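Local coordinates for putative uncharacterized protein (Singapore grouper iridovirus, PDB 3RJ2) that binds histone H3 and folds as a small domain built largely of two packed beta sheets, at residues Thr35-Glu40 with Ala92-Ile97; Tyr47-Glu52 with Leu74-Glu79; Met53-Arg58 with Ala100-Leu105; Val59-Ala64 with Leu86-Asp91. All blocks are in the same frame, centred on the assembly; numbering follows the deposited sequence.

Interaction 1. Residues Thr35-Glu40 with Ala92-Ile97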
loop_
_atom_site.group_PDB
_atom_site.type_symbol
_atom_site.label_atom_id
_atom_site.label_comp_id
_atom_site.label_asym_id
_atom_site.label_seq_id
_atom_site.Cartn_x
_atom_site.Cartn_y
_atom_site.Cartn_z
ATOM N N THR A 35 5.660 0.229 -2.254
ATOM C CA THR A 35 5.505 0.546 -3.674
ATOM C C THR A 35 5.722 -0.688 -4.560
ATOM O O THR A 35 6.688 -1.423 -4.388
ATOM C CB THR A 35 6.506 1.643 -4.112
ATOM O OG1 THR A 35 6.338 2.786 -3.270
ATOM C CG2 THR A 35 6.254 2.063 -5.566
ATOM N N TYR A 36 4.825 -0.900 -5.515
ATOM C CA TYR A 36 4.904 -2.061 -6.397
ATOM C C TYR A 36 4.691 -1.630 -7.832
ATOM O O TYR A 36 3.629 -1.111 -8.176
ATOM C CB TYR A 36 3.847 -3.092 -5.988
ATOM C CG TYR A 36 3.719 -4.342 -6.837
ATOM C CD1 TYR A 36 4.840 -5.001 -7.358
ATOM C CD2 TYR A 36 2.473 -4.906 -7.069
ATOM C CE1 TYR A 36 4.708 -6.181 -8.108
ATOM C CE2 TYR A 36 2.327 -6.069 -7.823
ATOM C CZ TYR A 36 3.442 -6.705 -8.329
ATOM O OH TYR A 36 3.277 -7.853 -9.065
ATOM N N LYS A 37 5.709 -1.840 -8.658
ATOM C CA LYS A 37 5.606 -1.625 -10.096
ATOM C C LYS A 37 5.026 -2.892 -10.705
ATOM O O LYS A 37 5.570 -3.967 -10.506
ATOM C CB LYS A 37 6.987 -1.351 -10.700
ATOM C CG LYS A 37 6.931 -0.896 -12.152
ATOM C CD LYS A 37 8.320 -0.759 -12.753
ATOM C CE LYS A 37 8.223 -0.591 -14.264
ATOM N NZ LYS A 37 9.509 -0.061 -14.839
ATOM N N PHE A 38 3.915 -2.765 -11.423
ATOM C CA PHE A 38 3.260 -3.920 -12.048
ATOM C C PHE A 38 4.121 -4.522 -13.160
ATOM O O PHE A 38 4.604 -3.788 -14.028
ATOM C CB PHE A 38 1.897 -3.538 -12.631
ATOM C CG PHE A 38 0.881 -3.047 -11.602
ATOM C CD1 PHE A 38 1.126 -3.142 -10.232
ATOM C CD2 PHE A 38 -0.334 -2.513 -12.023
ATOM C CE1 PHE A 38 0.175 -2.705 -9.305
ATOM C CE2 PHE A 38 -1.284 -2.076 -11.102
ATOM C CZ PHE A 38 -1.030 -2.170 -9.750
ATOM N N PRO A 39 4.336 -5.851 -13.125
ATOM C CA PRO A 39 4.994 -6.517 -14.254
ATOM C C PRO A 39 3.992 -6.818 -15.383
ATOM O O PRO A 39 4.403 -7.169 -16.489
ATOM C CB PRO A 39 5.530 -7.806 -13.629
ATOM C CG PRO A 39 4.545 -8.130 -12.538
ATOM C CD PRO A 39 4.106 -6.778 -11.999
ATOM N N GLU A 40 2.697 -6.649 -15.089
ATOM C CA GLU A 40 1.595 -6.875 -16.035
ATOM C C GLU A 40 0.359 -6.128 -15.525
ATOM O O GLU A 40 0.319 -5.724 -14.365
ATOM C CB GLU A 40 1.289 -8.373 -16.161
ATOM C CG GLU A 40 0.770 -9.016 -14.867
ATOM C CD GLU A 40 0.545 -10.512 -14.996
ATOM O OE1 GLU A 40 -0.256 -10.926 -15.862
ATOM O OE2 GLU A 40 1.158 -11.277 -14.220
ATOM N N ALA A 92 -3.464 1.836 -14.347
ATOM C CA ALA A 92 -2.579 1.626 -13.216
ATOM C C ALA A 92 -1.350 0.844 -13.652
ATOM O O ALA A 92 -1.466 -0.216 -14.263
ATOM C CB ALA A 92 -3.299 0.923 -12.077
ATOM N N ALA A 93 -0.177 1.399 -13.339
ATOM C CA ALA A 93 1.110 0.740 -13.560
ATOM C C ALA A 93 1.869 0.503 -12.243
ATOM O O ALA A 93 2.874 -0.221 -12.221
ATOM C CB ALA A 93 1.959 1.558 -14.518
ATOM N N TYR A 94 1.378 1.114 -11.159
ATOM C CA TYR A 94 1.994 1.040 -9.823
ATOM C C TYR A 94 0.945 1.074 -8.746
ATOM O O TYR A 94 -0.074 1.764 -8.883
ATOM C CB TYR A 94 2.877 2.269 -9.518
ATOM C CG TYR A 94 4.035 2.513 -10.431
ATOM C CD1 TYR A 94 5.301 2.044 -10.112
ATOM C CD2 TYR A 94 3.872 3.259 -11.585
ATOM C CE1 TYR A 94 6.386 2.299 -10.941
ATOM C CE2 TYR A 94 4.936 3.514 -12.428
ATOM C CZ TYR A 94 6.189 3.035 -12.104
ATOM O OH TYR A 94 7.241 3.297 -12.951
ATOM N N ALA A 95 1.227 0.377 -7.650
ATOM C CA ALA A 95 0.416 0.469 -6.449
ATOM C C ALA A 95 1.308 0.908 -5.292
ATOM O O ALA A 95 2.500 0.629 -5.273
ATOM C CB ALA A 95 -0.262 -0.870 -6.137
ATOM N N ARG A 96 0.720 1.614 -4.346
ATOM C CA ARG A 96 1.395 1.980 -3.126
ATOM C C ARG A 96 0.404 1.785 -1.984
ATOM O O ARG A 96 -0.801 2.045 -2.131
ATOM C CB ARG A 96 1.913 3.424 -3.208
ATOM C CG ARG A 96 2.550 3.987 -1.929
ATOM C CD ARG A 96 3.338 5.251 -2.207
ATOM N NE ARG A 96 4.516 4.975 -3.036
ATOM C CZ ARG A 96 5.134 5.873 -3.801
ATOM N NH1 ARG A 96 4.691 7.133 -3.882
ATOM N NH2 ARG A 96 6.200 5.509 -4.494
ATOM N N ILE A 97 0.906 1.280 -0.864
ATOM C CA ILE A 97 0.131 1.241 0.364
ATOM C C ILE A 97 0.842 2.113 1.391
ATOM O O ILE A 97 2.047 1.947 1.612
ATOM C CB ILE A 97 -0.041 -0.222 0.877
ATOM C CG1 ILE A 97 -0.846 -1.046 -0.142
ATOM C CG2 ILE A 97 -0.672 -0.247 2.251
ATOM C CD1 ILE A 97 -1.000 -2.539 0.170
HETATM O O HOH W 1 4.027 -1.202 -14.343
#
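Tyr36 and Ala95 form an antiparallel hydrogen-bonded pair, Tyr36 N to Ala95 O 2.8 Å and Ala95 N to Tyr36 O 2.9 Å, where residues 35-37 and 94-97 of the mixed sheet run antiparallel at 168°. Two residues on, Phe38 N donates to Ala93 O at 2.9 Å, approaching 33° from that carbonyl's plane, and a water donates to both Ala93 O and Phe38 O. On one face Lys37 lies beside Tyr94, both pointing the same way, and its extended aliphatic chain packs CG against Tyr94 CE1 at 3.5 Å. Farther along that face Arg96 NE and NH2 converge on Thr35 OG1, a fork that stays tentative because the oxygen is less surely placed; NH1 serves the carbonyls of Thr134 and Ala137. Phe38 sets CG anti to its carbonyl carbon (chi1 -62°), and its ring lies against the partner backbone with Tyr94 N over the ring centre. Phe38 CE2 meets Ala92 CB at 3.7 Å and CE1 meets Ala95 CB, also at 3.7 Å; alanines are small enough to admit an aromatic ring so close to the strand. The strand pair is therefore two-sided, polar-ended side chains on the face of Thr35, Lys37, Tyr94 and Arg96, mainly apolar packing on that of Ala95.

Interaction 2. Residues Tyr47-Glu52 with Leu74-Glu79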
loop_
_atom_site.group_PDB
_atom_site.type_symbol
_atom_site.label_atom_id
_atom_site.label_comp_id
_atom_site.label_asym_id
_atom_site.label_seq_id
_atom_site.Cartn_x
_atom_site.Cartn_y
_atom_site.Cartn_z
ATOM N N TYR A 47 -7.231 -8.101 -0.812
ATOM C CA TYR A 47 -6.309 -7.912 0.293
ATOM C C TYR A 47 -6.802 -8.577 1.572
ATOM O O TYR A 47 -7.994 -8.796 1.751
ATOM C CB TYR A 47 -6.077 -6.415 0.530
ATOM C CG TYR A 47 -7.352 -5.651 0.770
ATOM C CD1 TYR A 47 -7.907 -5.568 2.046
ATOM C CD2 TYR A 47 -8.013 -5.003 -0.288
ATOM C CE1 TYR A 47 -9.100 -4.872 2.272
ATOM C CE2 TYR A 47 -9.200 -4.301 -0.073
ATOM C CZ TYR A 47 -9.742 -4.240 1.204
ATOM O OH TYR A 47 -10.920 -3.539 1.421
ATOM N N SER A 48 -5.859 -8.881 2.456
ATOM C CA SER A 48 -6.150 -9.250 3.826
ATOM C C SER A 48 -5.127 -8.538 4.704
ATOM O O SER A 48 -3.931 -8.820 4.604
ATOM C CB SER A 48 -6.038 -10.764 3.994
ATOM O OG SER A 48 -6.451 -11.151 5.294
ATOM N N VAL A 49 -5.574 -7.601 5.537
ATOM C CA VAL A 49 -4.636 -6.783 6.303
ATOM C C VAL A 49 -4.706 -7.090 7.792
ATOM O O VAL A 49 -5.744 -6.913 8.420
ATOM C CB VAL A 49 -4.838 -5.263 6.089
ATOM C CG1 VAL A 49 -3.832 -4.490 6.910
ATOM C CG2 VAL A 49 -4.697 -4.892 4.614
ATOM N N ASP A 50 -3.586 -7.551 8.335
ATOM C CA ASP A 50 -3.454 -7.844 9.758
ATOM C C ASP A 50 -2.931 -6.593 10.456
ATOM O O ASP A 50 -1.788 -6.188 10.239
ATOM C CB ASP A 50 -2.466 -8.997 9.935
ATOM C CG ASP A 50 -2.719 -9.803 11.188
ATOM O OD1 ASP A 50 -3.268 -9.255 12.175
ATOM O OD2 ASP A 50 -2.363 -11.006 11.182
ATOM N N GLY A 51 -3.782 -5.959 11.257
ATOM C CA GLY A 51 -3.413 -4.748 11.973
ATOM C C GLY A 51 -4.085 -4.662 13.335
ATOM O O GLY A 51 -4.030 -5.609 14.136
ATOM N N GLU A 52 -4.719 -3.518 13.588
ATOM C CA GLU A 52 -5.403 -3.231 14.842
ATOM C C GLU A 52 -6.683 -2.469 14.510
ATOM O O GLU A 52 -6.785 -1.868 13.436
ATOM C CB GLU A 52 -4.523 -2.372 15.762
ATOM C CG GLU A 52 -3.184 -3.008 16.188
ATOM C CD GLU A 52 -3.351 -4.326 16.928
ATOM O OE1 GLU A 52 -4.394 -4.511 17.591
ATOM O OE2 GLU A 52 -2.438 -5.184 16.848
ATOM N N LEU A 74 -8.510 2.123 3.417
ATOM C CA LEU A 74 -8.983 0.929 4.109
ATOM C C LEU A 74 -9.165 1.260 5.599
ATOM O O LEU A 74 -8.206 1.620 6.276
ATOM C CB LEU A 74 -7.995 -0.223 3.907
ATOM C CG LEU A 74 -7.531 -0.472 2.459
ATOM C CD1 LEU A 74 -6.656 -1.697 2.384
ATOM C CD2 LEU A 74 -8.705 -0.586 1.476
ATOM N N ASN A 75 -10.403 1.168 6.086
ATOM C CA ASN A 75 -10.721 1.467 7.477
ATOM C C ASN A 75 -11.031 0.193 8.279
ATOM O O ASN A 75 -11.942 -0.564 7.925
ATOM C CB ASN A 75 -11.890 2.447 7.523
ATOM C CG ASN A 75 -11.511 3.816 6.983
ATOM O OD1 ASN A 75 -10.623 4.469 7.513
ATOM N ND2 ASN A 75 -12.178 4.250 5.928
ATOM N N HIS A 76 -10.264 -0.058 9.338
ATOM C CA HIS A 76 -10.427 -1.300 10.113
ATOM C C HIS A 76 -11.740 -1.385 10.891
ATOM O O HIS A 76 -12.292 -2.475 11.054
ATOM C CB HIS A 76 -9.246 -1.537 11.058
ATOM C CG HIS A 76 -8.153 -2.352 10.449
ATOM N ND1 HIS A 76 -7.321 -1.863 9.470
ATOM C CD2 HIS A 76 -7.762 -3.628 10.670
ATOM C CE1 HIS A 76 -6.456 -2.800 9.119
ATOM N NE2 HIS A 76 -6.702 -3.880 9.836
ATOM N N GLY A 77 -12.243 -0.255 11.370
ATOM C CA GLY A 77 -13.384 -0.279 12.305
ATOM C C GLY A 77 -13.077 -1.233 13.457
ATOM O O GLY A 77 -11.970 -1.219 13.996
ATOM N N LEU A 78 -14.035 -2.093 13.800
ATOM C CA LEU A 78 -13.851 -3.051 14.887
ATOM C C LEU A 78 -13.017 -4.294 14.525
ATOM O O LEU A 78 -12.684 -5.100 15.408
ATOM C CB LEU A 78 -15.207 -3.493 15.456
ATOM C CG LEU A 78 -15.961 -2.658 16.504
ATOM C CD1 LEU A 78 -15.067 -2.147 17.651
ATOM C CD2 LEU A 78 -16.705 -1.510 15.870
ATOM N N GLU A 79 -12.669 -4.448 13.251
ATOM C CA GLU A 79 -11.890 -5.609 12.792
ATOM C C GLU A 79 -10.390 -5.357 12.904
ATOM O O GLU A 79 -9.893 -4.323 12.450
ATOM C CB GLU A 79 -12.198 -5.924 11.319
ATOM C CG GLU A 79 -13.663 -6.020 10.972
ATOM C CD GLU A 79 -14.314 -7.318 11.429
ATOM O OE1 GLU A 79 -13.614 -8.365 11.532
ATOM O OE2 GLU A 79 -15.549 -7.282 11.665
#
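Tyr47 and Leu74 slide past each other in opposite directions, the leucine laying its two methyls on the phenol. Leu74 CD1 stands over the ring in a CH-pi contact, 4.0 Å from the centroid of Tyr47 and 10° off the ring normal, while Leu74 CD2 reaches the outer end at 3.7 Å from Tyr47 OH. A branched aliphatic suits this place because its two methyls can share one flat ring. The strands concerned, 44-50 and 68-75, belong to different sheets, and Leu82 of strand 81-87 touches Leu74 as well.

Farther along, Val49 and His76 cross at about a right angle. Val49 CG1 lies in the imidazole plane, 3.8 Å from His76 CE1, and near the same plane His76 NE2 gives a weak hydrogen bond to Val49 O, 3.5 Å long with 147° at the hydrogen. Glu52 O instead sits above the ring, 3.3 Å from His76 CG. At Gly51, which lies by NE2, a side chain would point at the imidazole, so glycine fits. His76 also begins a type II' turn closed by Glu79 N to His76 O at 3.0 Å; Gly77, with its positive phi, suits the second position of that turn.

The Tyr47-Leu74 end of the contact is thus apolar, whereas the other end rests on a buried histidine with one backbone oxygen at its edge and another over its face. The weak bond to Val49 O is consistent with a proton on NE2, and the charge of the imidazole stays open.

Interaction 3. Residues Met53-Arg58 with Ala100-Leu105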
loop_
_atom_site.group_PDB
_atom_site.type_symbol
_atom_site.label_atom_id
_atom_site.label_comp_id
_atom_site.label_asym_id
_atom_site.label_seq_id
_atom_site.Cartn_x
_atom_site.Cartn_y
_atom_site.Cartn_z
ATOM N N MET A 53 -7.645 -2.497 15.429
ATOM C CA MET A 53 -8.925 -1.841 15.225
ATOM C C MET A 53 -8.698 -0.366 14.998
ATOM O O MET A 53 -7.784 0.220 15.587
ATOM C CB MET A 53 -9.834 -2.015 16.445
ATOM C CG MET A 53 -10.275 -3.458 16.731
ATOM S SD MET A 53 -11.347 -3.645 18.208
ATOM C CE MET A 53 -10.442 -2.697 19.411
ATOM N N PHE A 54 -9.546 0.215 14.150
ATOM C CA PHE A 54 -9.567 1.646 13.837
ATOM C C PHE A 54 -8.327 2.147 13.085
ATOM O O PHE A 54 -8.164 3.352 12.921
ATOM C CB PHE A 54 -9.877 2.508 15.085
ATOM C CG PHE A 54 -11.140 2.092 15.816
ATOM C CD1 PHE A 54 -12.397 2.415 15.313
ATOM C CD2 PHE A 54 -11.069 1.347 16.985
ATOM C CE1 PHE A 54 -13.566 2.012 15.980
ATOM C CE2 PHE A 54 -12.233 0.937 17.652
ATOM C CZ PHE A 54 -13.473 1.274 17.144
ATOM N N MET A 55 -7.474 1.238 12.600
ATOM C CA MET A 55 -6.368 1.649 11.700
ATOM C C MET A 55 -6.912 2.073 10.335
ATOM O O MET A 55 -7.944 1.590 9.895
ATOM C CB MET A 55 -5.359 0.513 11.482
ATOM C CG MET A 55 -4.167 0.488 12.421
ATOM S SD MET A 55 -3.073 -0.844 11.886
ATOM C CE MET A 55 -1.974 -0.906 13.302
ATOM N N ARG A 56 -6.202 2.964 9.660
ATOM C CA ARG A 56 -6.560 3.323 8.306
ATOM C C ARG A 56 -5.327 3.147 7.450
ATOM O O ARG A 56 -4.242 3.514 7.873
ATOM C CB ARG A 56 -7.051 4.763 8.256
ATOM C CG ARG A 56 -7.225 5.333 6.870
ATOM C CD ARG A 56 -8.376 6.314 6.856
ATOM N NE ARG A 56 -7.910 7.686 6.835
ATOM C CZ ARG A 56 -8.675 8.743 7.113
ATOM N NH1 ARG A 56 -9.955 8.593 7.460
ATOM N NH2 ARG A 56 -8.147 9.956 7.059
ATOM N N HIS A 57 -5.503 2.584 6.261
ATOM C CA HIS A 57 -4.432 2.504 5.267
ATOM C C HIS A 57 -4.864 3.187 3.977
ATOM O O HIS A 57 -6.058 3.250 3.668
ATOM C CB HIS A 57 -4.055 1.045 4.991
ATOM C CG HIS A 57 -3.935 0.224 6.234
ATOM N ND1 HIS A 57 -4.808 -0.801 6.540
ATOM C CD2 HIS A 57 -3.083 0.317 7.280
ATOM C CE1 HIS A 57 -4.483 -1.318 7.714
ATOM N NE2 HIS A 57 -3.438 -0.659 8.182
ATOM N N ARG A 58 -3.896 3.692 3.226
ATOM C CA ARG A 58 -4.177 4.235 1.918
ATOM C C ARG A 58 -3.574 3.342 0.831
ATOM O O ARG A 58 -2.395 2.970 0.881
ATOM C CB ARG A 58 -3.631 5.653 1.836
ATOM C CG ARG A 58 -4.087 6.429 0.666
ATOM C CD ARG A 58 -3.454 7.815 0.710
ATOM N NE ARG A 58 -2.964 8.179 -0.602
ATOM C CZ ARG A 58 -3.345 9.234 -1.308
ATOM N NH1 ARG A 58 -4.225 10.100 -0.825
ATOM N NH2 ARG A 58 -2.814 9.416 -2.501
ATOM N N ALA A 100 -1.187 2.306 8.198
ATOM C CA ALA A 100 -1.535 3.150 9.339
ATOM C C ALA A 100 -1.300 4.615 9.004
ATOM O O ALA A 100 -0.544 5.305 9.689
ATOM C CB ALA A 100 -0.768 2.743 10.605
ATOM N N ILE A 101 -1.949 5.075 7.934
ATOM C CA ILE A 101 -1.904 6.485 7.549
ATOM C C ILE A 101 -2.666 7.333 8.573
ATOM O O ILE A 101 -2.606 8.564 8.528
ATOM C CB ILE A 101 -2.446 6.731 6.120
ATOM C CG1 ILE A 101 -2.037 8.136 5.634
ATOM C CG2 ILE A 101 -3.965 6.534 6.076
ATOM C CD1 ILE A 101 -1.880 8.273 4.157
ATOM N N ASN A 102 -3.383 6.667 9.484
ATOM C CA ASN A 102 -4.018 7.350 10.624
ATOM C C ASN A 102 -2.982 7.918 11.581
ATOM O O ASN A 102 -3.276 8.860 12.311
ATOM C CB ASN A 102 -5.046 6.476 11.365
ATOM C CG ASN A 102 -4.463 5.198 11.899
ATOM O OD1 ASN A 102 -4.387 4.996 13.123
ATOM N ND2 ASN A 102 -4.054 4.314 11.004
ATOM N N VAL A 103 -1.782 7.332 11.557
ATOM C CA VAL A 103 -0.635 7.795 12.331
ATOM C C VAL A 103 0.316 8.670 11.479
ATOM O O VAL A 103 0.549 9.825 11.811
ATOM C CB VAL A 103 0.125 6.598 12.945
ATOM C CG1 VAL A 103 1.463 7.030 13.555
ATOM C CG2 VAL A 103 -0.745 5.895 14.007
ATOM N N SER A 104 0.821 8.123 10.371
ATOM C CA SER A 104 1.864 8.775 9.578
ATOM C C SER A 104 1.452 10.080 8.890
ATOM O O SER A 104 2.306 10.919 8.599
ATOM C CB SER A 104 2.450 7.804 8.541
ATOM O OG SER A 104 1.524 7.481 7.525
ATOM N N LEU A 105 0.163 10.270 8.636
ATOM C CA LEU A 105 -0.269 11.483 7.926
ATOM C C LEU A 105 -0.030 12.732 8.758
ATOM O O LEU A 105 0.364 13.767 8.228
ATOM C CB LEU A 105 -1.735 11.415 7.487
ATOM C CG LEU A 105 -2.318 12.627 6.758
ATOM C CD1 LEU A 105 -1.557 12.947 5.462
ATOM C CD2 LEU A 105 -3.807 12.439 6.489
HETATM O O HOH W 2 -5.159 9.626 8.154
#
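Arg56 O receives two N-H groups from the other segment. Asn102 ND2 donates at 3.2 Å, lying in the carbonyl plane on a lone pair, with the oxygen close to the amide plane of the asparagine; the angle at the hydrogen is 143°. This bond is the less sure because the same ND2 comes within 2.9 Å of Arg56 N, another donor, which leaves the modelled turn of the amide in some doubt. Ile101 N comes nearer to Arg56 O, 2.8 Å, but at 127° the bond is bent and weak. Asn102 has its CG between its own backbone N and carbonyl carbon (chi1 58°), which places CG on the side of the strand.

Strand 94-98 has ended just before this point, and Ala100 occupies the N-cap position of the short helix 101-104, its carbonyl oxygen accepting from both Val103 N and Ser104 N. Alanine has no polar side-chain atom with which to cap the first turn; the weak bond from Arg56 O of strand 56-62 may partly satisfy the first N-H of the helix, and it ties the helix start to that strand.

Beside this polar grip, Ile101 packs against two arginine chains. Its CG2 lies 3.6 Å from Arg56 CG, and its CD1 lies 3.8 Å from Arg58 CD. Long aliphatic stems suit such a place, since they pack against isoleucine and still carry their charge onward: Arg58 NE bonds Thr60 OG1, while Leu135 of helix 128-136 also touches Ile101. A water donates to Ile101 O at 2.8 Å and accepts a weak bond from Arg56 NH2.

Interaction 4. Residues Val59-Ala64 with Leu86-Asp91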
loop_
_atom_site.group_PDB
_atom_site.type_symbol
_atom_site.label_atom_id
_atom_site.label_comp_id
_atom_site.label_asym_id
_atom_site.label_seq_id
_atom_site.Cartn_x
_atom_site.Cartn_y
_atom_site.Cartn_z
ATOM N N VAL A 59 -4.418 2.981 -0.134
ATOM C CA VAL A 59 -3.991 2.304 -1.355
ATOM C C VAL A 59 -4.140 3.284 -2.519
ATOM O O VAL A 59 -5.238 3.776 -2.790
ATOM C CB VAL A 59 -4.855 1.049 -1.658
ATOM C CG1 VAL A 59 -4.286 0.302 -2.854
ATOM C CG2 VAL A 59 -4.923 0.148 -0.445
ATOM N N THR A 60 -3.034 3.554 -3.197
ATOM C CA THR A 60 -2.984 4.552 -4.252
ATOM C C THR A 60 -2.486 3.838 -5.502
ATOM O O THR A 60 -1.653 2.909 -5.420
ATOM C CB THR A 60 -2.028 5.724 -3.876
ATOM O OG1 THR A 60 -2.333 6.186 -2.552
ATOM C CG2 THR A 60 -2.159 6.893 -4.840
ATOM N N PHE A 61 -3.042 4.241 -6.642
ATOM C CA PHE A 61 -2.566 3.800 -7.941
ATOM C C PHE A 61 -2.031 4.986 -8.739
ATOM O O PHE A 61 -2.575 6.105 -8.670
ATOM C CB PHE A 61 -3.686 3.117 -8.723
ATOM C CG PHE A 61 -4.229 1.891 -8.050
ATOM C CD1 PHE A 61 -5.439 1.938 -7.378
ATOM C CD2 PHE A 61 -3.507 0.703 -8.059
ATOM C CE1 PHE A 61 -5.939 0.795 -6.739
ATOM C CE2 PHE A 61 -3.988 -0.435 -7.414
ATOM C CZ PHE A 61 -5.211 -0.391 -6.761
ATOM N N PHE A 62 -0.968 4.717 -9.489
ATOM C CA PHE A 62 -0.311 5.694 -10.343
ATOM C C PHE A 62 -0.195 5.106 -11.751
ATOM O O PHE A 62 -0.101 3.874 -11.913
ATOM C CB PHE A 62 1.091 6.023 -9.815
ATOM C CG PHE A 62 1.124 6.391 -8.364
ATOM C CD1 PHE A 62 0.831 7.696 -7.953
ATOM C CD2 PHE A 62 1.448 5.436 -7.393
ATOM C CE1 PHE A 62 0.857 8.038 -6.610
ATOM C CE2 PHE A 62 1.464 5.782 -6.045
ATOM C CZ PHE A 62 1.175 7.083 -5.659
ATOM N N ASN A 63 -0.207 5.975 -12.760
ATOM C CA ASN A 63 -0.054 5.533 -14.158
ATOM C C ASN A 63 1.402 5.264 -14.547
ATOM O O ASN A 63 2.296 5.322 -13.696
ATOM C CB ASN A 63 -0.774 6.483 -15.131
ATOM C CG ASN A 63 -0.113 7.854 -15.240
ATOM O OD1 ASN A 63 1.068 8.031 -14.944
ATOM N ND2 ASN A 63 -0.883 8.826 -15.692
ATOM N N ALA A 64 1.647 4.962 -15.824
ATOM C CA ALA A 64 2.969 4.538 -16.276
ATOM C C ALA A 64 4.015 5.647 -16.192
ATOM O O ALA A 64 5.216 5.370 -16.174
ATOM C CB ALA A 64 2.891 3.979 -17.710
ATOM N N LEU A 86 -10.529 -4.545 -4.180
ATOM C CA LEU A 86 -10.457 -3.229 -4.795
ATOM C C LEU A 86 -10.258 -3.380 -6.293
ATOM O O LEU A 86 -9.413 -4.177 -6.729
ATOM C CB LEU A 86 -9.213 -2.503 -4.295
ATOM C CG LEU A 86 -9.253 -1.339 -3.332
ATOM C CD1 LEU A 86 -7.908 -0.663 -3.510
ATOM C CD2 LEU A 86 -10.411 -0.364 -3.677
ATOM N N ALA A 87 -10.973 -2.578 -7.069
ATOM C CA ALA A 87 -10.749 -2.542 -8.501
ATOM C C ALA A 87 -9.435 -1.814 -8.788
ATOM O O ALA A 87 -9.132 -0.826 -8.156
ATOM C CB ALA A 87 -11.921 -1.866 -9.210
ATOM N N VAL A 88 -8.650 -2.345 -9.719
ATOM C CA VAL A 88 -7.424 -1.704 -10.177
ATOM C C VAL A 88 -7.761 -0.914 -11.461
ATOM O O VAL A 88 -8.324 -1.476 -12.404
ATOM C CB VAL A 88 -6.304 -2.762 -10.433
ATOM C CG1 VAL A 88 -5.030 -2.102 -10.902
ATOM C CG2 VAL A 88 -6.031 -3.607 -9.163
ATOM N N PRO A 89 -7.455 0.401 -11.491
ATOM C CA PRO A 89 -7.734 1.228 -12.671
ATOM C C PRO A 89 -7.071 0.682 -13.944
ATOM O O PRO A 89 -5.980 0.109 -13.871
ATOM C CB PRO A 89 -7.105 2.583 -12.309
ATOM C CG PRO A 89 -7.044 2.613 -10.827
ATOM C CD PRO A 89 -6.886 1.189 -10.378
ATOM N N LYS A 90 -7.736 0.863 -15.087
ATOM C CA LYS A 90 -7.207 0.522 -16.416
ATOM C C LYS A 90 -5.755 0.958 -16.646
ATOM O O LYS A 90 -4.938 0.196 -17.186
ATOM C CB LYS A 90 -8.105 1.154 -17.515
ATOM C CG LYS A 90 -9.022 0.160 -18.243
ATOM C CD LYS A 90 -9.945 0.831 -19.309
ATOM C CE LYS A 90 -10.854 -0.228 -19.971
ATOM N NZ LYS A 90 -12.150 0.292 -20.565
ATOM N N ASP A 91 -5.451 2.192 -16.255
ATOM C CA ASP A 91 -4.131 2.814 -16.482
ATOM C C ASP A 91 -3.156 2.703 -15.305
ATOM O O ASP A 91 -2.135 3.406 -15.266
ATOM C CB ASP A 91 -4.292 4.291 -16.868
ATOM C CG ASP A 91 -5.276 5.021 -15.984
ATOM O OD1 ASP A 91 -6.087 4.361 -15.300
ATOM O OD2 ASP A 91 -5.259 6.267 -15.982
HETATM O O HOH W 3 -0.466 4.096 -17.608
#
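Phe61 and Pro89 meet where two beta sheets pack on each other, strand 56-62 of the mixed sheet facing the chain as it leaves strand 81-87 of the other; the two segments run 17° apart end to end. Proline crosses the phenylalanine at about a right angle and sets CD over the ring face, 3.7 Å from the Phe61 centroid and 24° off the normal, so that CD lies nearest the rim atom Phe61 CD1. The CD of a proline, next to the electron-withdrawing nitrogen, has C-H bonds well suited to a CH-pi contact. Val88, also crossing at about a right angle, offers CG1 at 4.0 Å to Phe61 CE2, and Leu86 CD1 approaches at the ring edge, 4.1 Å from Phe61 CE1. Leu86 further meets Val59 tip to tip, CD1 to CG1 at 3.8 Å. Phe38, Ala92 and Ala95 touch Phe61 too, which places this ring in the buried layer between the sheets; there a large, wholly apolar group is apt.

Toward the C-terminal ends of the two segments the contact turns polar. Asn63 CA directs its hydrogen to Asp91 O at 3.2 Å, and a water accepts from Ala64 N at 2.9 Å and donates to Asp91 O at 3.0 Å. Asn63 OD1 is taken up by Thr65 OG1 and Arg67 N. No direct hydrogen bond joins the two segments; apolar side chains meeting between the sheets, with residues 88-93 leading from one sheet to the other, fit a beta-sandwich-like packing.

How the interactions relate
Interactions 1 and 4 have centres about 8 Å apart and sit on neighbouring strands, 94-98 in interaction 1 and 56-62 in interaction 4, linked by backbone bonds such as Ala93 N to Phe62 O. Interaction 1 is a pairing within one sheet and rests on backbone hydrogen bonds; interactions 2 and 4 join the two sheets, mainly through aromatic and aliphatic contacts, and Leu74 meets Val59 between them. Interaction 3 lies at the other end of strand 56-62, near interaction 2, and differs in fastening a helix start by polar groups. All four are partly buried, with exposed residues at their margins: Lys37, Glu52, Phe54, and Ala64 with Asp91.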